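Galactokinase (Bifidobacterium longum subsp. infantis ATCC 15697 = JCM 1222 = DSM 20088, PDB 6TEQ) probably phosphorylates galactose with ATP, as a galactokinase of the GHMP kinase family, and binds 2-deoxy-2-fluoro-galactose in its sugar site. Local coordinates at residues A[341-347]-A[364-370]. Residues are numbered along the deposited sequence; the frame is centred on the assembly and turned at random.
Sequences EVTVPEL and MTGGGFG. With GAF (2-deoxy-2-fluoro-alpha-D-galactopyranose), chain M.
Glycine suits positions where backbone angles or a close neighbour exclude a CB. Residues 364-370, carrying the glycine-rich C-terminal motif of GHMP kinases, illustrate this against linker 341-344 and the first turn of helix 345-356; Glu341, with positive phi, leaves the preceding helix. Met364, still in strand conformation, projects toward this segment with chi1 p: its SD lies 3.7 Å from Thr343 CG2 and 3.8 Å from Val342 CG2, its CB 4.0 Å from Leu347 CD1. At Gly366 (phi/psi 88/-153), Gly368 (95/-161) and Gly370 (142/-169) a CB would jam against the preceding carbonyl. Gly366 and Gly367 line the sugar pocket, Gly367 CA 3.2 Å from GAF O5. Gly368 CA lies 3.4 Å from Val342 O in a CA-H...O contact; an ideal Gly368 CB would clash with Val342 O at 2.5 Å. Phe369 N-H (66/15) donates to Val342 O (N to O 2.7 Å, 162°). The Phe369 CA-to-CB bond points away, yet with chi1 m CZ comes 3.5 Å from Val342 CG1, and Val342 CB makes a CH-pi contact over the Phe369 ring, 4.1 Å from its centroid. Gly370 O meets Leu347 CD1 at 3.5 Å. Helix 322-338 flanks Val342 and Met364, helix 247-262 borders Phe369, and strand 372-378 pairs antiparallel with strand 361-365.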
loop_
_atom_site.group_PDB
_atom_site.type_symbol
_atom_site.label_atom_id
_atom_site.label_comp_id
_atom_site.label_asym_id
_atom_site.label_seq_id
_atom_site.Cartn_x
_atom_site.Cartn_y
_atom_site.Cartn_z
ATOM N N GLU A 341 5.088 -13.537 11.854
ATOM C CA GLU A 341 5.496 -12.808 13.100
ATOM C C GLU A 341 5.609 -11.315 12.773
ATOM O O GLU A 341 6.616 -10.678 13.132
ATOM C CB GLU A 341 6.738 -13.424 13.715
ATOM C CG GLU A 341 6.492 -14.825 14.213
ATOM C CD GLU A 341 7.729 -15.296 14.945
ATOM O OE1 GLU A 341 8.681 -15.775 14.252
ATOM O OE2 GLU A 341 7.817 -15.016 16.170
ATOM N N VAL A 342 4.564 -10.754 12.128
ATOM C CA VAL A 342 4.553 -9.292 11.828
ATOM C C VAL A 342 3.374 -8.594 12.502
ATOM O O VAL A 342 3.071 -7.485 12.138
ATOM C CB VAL A 342 4.608 -8.985 10.317
ATOM C CG1 VAL A 342 5.856 -9.550 9.683
ATOM C CG2 VAL A 342 3.339 -9.481 9.615
ATOM N N THR A 343 2.713 -9.232 13.450
ATOM C CA THR A 343 1.628 -8.570 14.179
ATOM C C THR A 343 2.148 -8.080 15.532
ATOM O O THR A 343 3.290 -8.388 15.950
ATOM C CB THR A 343 0.412 -9.482 14.325
ATOM O OG1 THR A 343 0.693 -10.537 15.245
ATOM C CG2 THR A 343 -0.093 -9.993 12.982
ATOM N N VAL A 344 1.320 -7.292 16.171
ATOM C CA VAL A 344 1.563 -6.680 17.496
ATOM C C VAL A 344 0.248 -6.796 18.217
ATOM O O VAL A 344 -0.804 -6.999 17.582
ATOM C CB VAL A 344 2.066 -5.230 17.394
ATOM C CG1 VAL A 344 3.391 -5.160 16.664
ATOM C CG2 VAL A 344 1.042 -4.307 16.745
ATOM N N PRO A 345 0.245 -6.611 19.553
ATOM C CA PRO A 345 -0.994 -6.836 20.298
ATOM C C PRO A 345 -2.159 -5.994 19.797
ATOM O O PRO A 345 -3.266 -6.502 19.827
ATOM C CB PRO A 345 -0.598 -6.469 21.733
ATOM C CG PRO A 345 0.844 -6.927 21.753
ATOM C CD PRO A 345 1.427 -6.483 20.423
ATOM N N GLU A 346 -1.921 -4.727 19.436
ATOM C CA GLU A 346 -3.032 -3.859 19.011
ATOM C C GLU A 346 -3.706 -4.494 17.779
ATOM O O GLU A 346 -4.932 -4.415 17.648
ATOM C CB GLU A 346 -2.541 -2.442 18.751
ATOM C CG GLU A 346 -2.027 -1.740 19.997
ATOM C CD GLU A 346 -0.536 -1.862 20.269
ATOM O OE1 GLU A 346 0.108 -2.853 19.847
ATOM O OE2 GLU A 346 -0.014 -0.946 20.959
ATOM N N LEU A 347 -2.917 -4.971 16.815
ATOM C CA LEU A 347 -3.523 -5.575 15.623
ATOM C C LEU A 347 -4.301 -6.824 16.066
ATOM O O LEU A 347 -5.428 -7.053 15.584
ATOM C CB LEU A 347 -2.475 -5.968 14.600
ATOM C CG LEU A 347 -1.692 -4.837 13.943
ATOM C CD1 LEU A 347 -0.562 -5.415 13.125
ATOM C CD2 LEU A 347 -2.628 -3.973 13.085
ATOM N N MET A 364 -4.943 -7.928 9.887
ATOM C CA MET A 364 -4.049 -6.805 9.581
ATOM C C MET A 364 -3.913 -6.651 8.058
ATOM O O MET A 364 -4.064 -7.619 7.311
ATOM C CB MET A 364 -2.710 -7.042 10.224
ATOM C CG MET A 364 -1.952 -8.309 9.788
ATOM S SD MET A 364 -0.179 -8.100 9.753
ATOM C CE MET A 364 -0.013 -7.095 8.286
ATOM N N THR A 365 -3.626 -5.439 7.607
ATOM C CA THR A 365 -3.351 -5.141 6.183
ATOM C C THR A 365 -2.034 -4.360 6.070
ATOM O O THR A 365 -1.670 -3.578 6.993
ATOM C CB THR A 365 -4.513 -4.347 5.526
ATOM O OG1 THR A 365 -4.379 -4.358 4.094
ATOM C CG2 THR A 365 -4.657 -2.925 6.027
ATOM N N GLY A 366 -1.314 -4.629 4.988
ATOM C CA GLY A 366 -0.071 -3.955 4.734
ATOM C C GLY A 366 1.113 -4.691 5.409
ATOM O O GLY A 366 1.030 -5.862 5.686
ATOM N N GLY A 367 2.161 -3.932 5.727
ATOM C CA GLY A 367 3.411 -4.525 6.204
ATOM C C GLY A 367 3.324 -5.114 7.575
ATOM O O GLY A 367 4.017 -6.049 7.836
ATOM N N GLY A 368 2.471 -4.594 8.422
ATOM C CA GLY A 368 2.425 -5.039 9.810
ATOM C C GLY A 368 3.235 -4.185 10.758
ATOM O O GLY A 368 3.556 -3.034 10.437
ATOM N N PHE A 369 3.540 -4.784 11.925
ATOM C CA PHE A 369 4.357 -4.169 13.012
ATOM C C PHE A 369 3.606 -2.994 13.599
ATOM O O PHE A 369 4.198 -2.239 14.365
ATOM C CB PHE A 369 5.714 -3.733 12.450
ATOM C CG PHE A 369 6.438 -4.812 11.714
ATOM C CD1 PHE A 369 6.940 -5.895 12.409
ATOM C CD2 PHE A 369 6.666 -4.705 10.347
ATOM C CE1 PHE A 369 7.598 -6.897 11.720
ATOM C CE2 PHE A 369 7.359 -5.691 9.675
ATOM C CZ PHE A 369 7.834 -6.780 10.368
ATOM N N GLY A 370 2.309 -2.890 13.327
ATOM C CA GLY A 370 1.512 -1.713 13.628
ATOM C C GLY A 370 0.535 -1.484 12.517
ATOM O O GLY A 370 0.385 -2.399 11.678
HETATM C C1 GAF M . 4.507 -2.926 2.915
HETATM C C2 GAF M . 5.215 -2.778 1.585
HETATM F F2 GAF M . 5.296 -1.460 1.278
HETATM C C3 GAF M . 4.501 -3.521 0.476
HETATM O O3 GAF M . 5.322 -3.578 -0.647
HETATM C C4 GAF M . 4.189 -4.989 0.893
HETATM O O4 GAF M . 5.348 -5.809 0.979
HETATM C C5 GAF M . 3.470 -4.974 2.198
HETATM O O5 GAF M . 4.248 -4.315 3.168
HETATM C C6 GAF M . 3.131 -6.355 2.719
HETATM O O6 GAF M . 2.242 -7.041 1.838
HETATM O O1 GAF M . 3.325 -2.163 2.753
#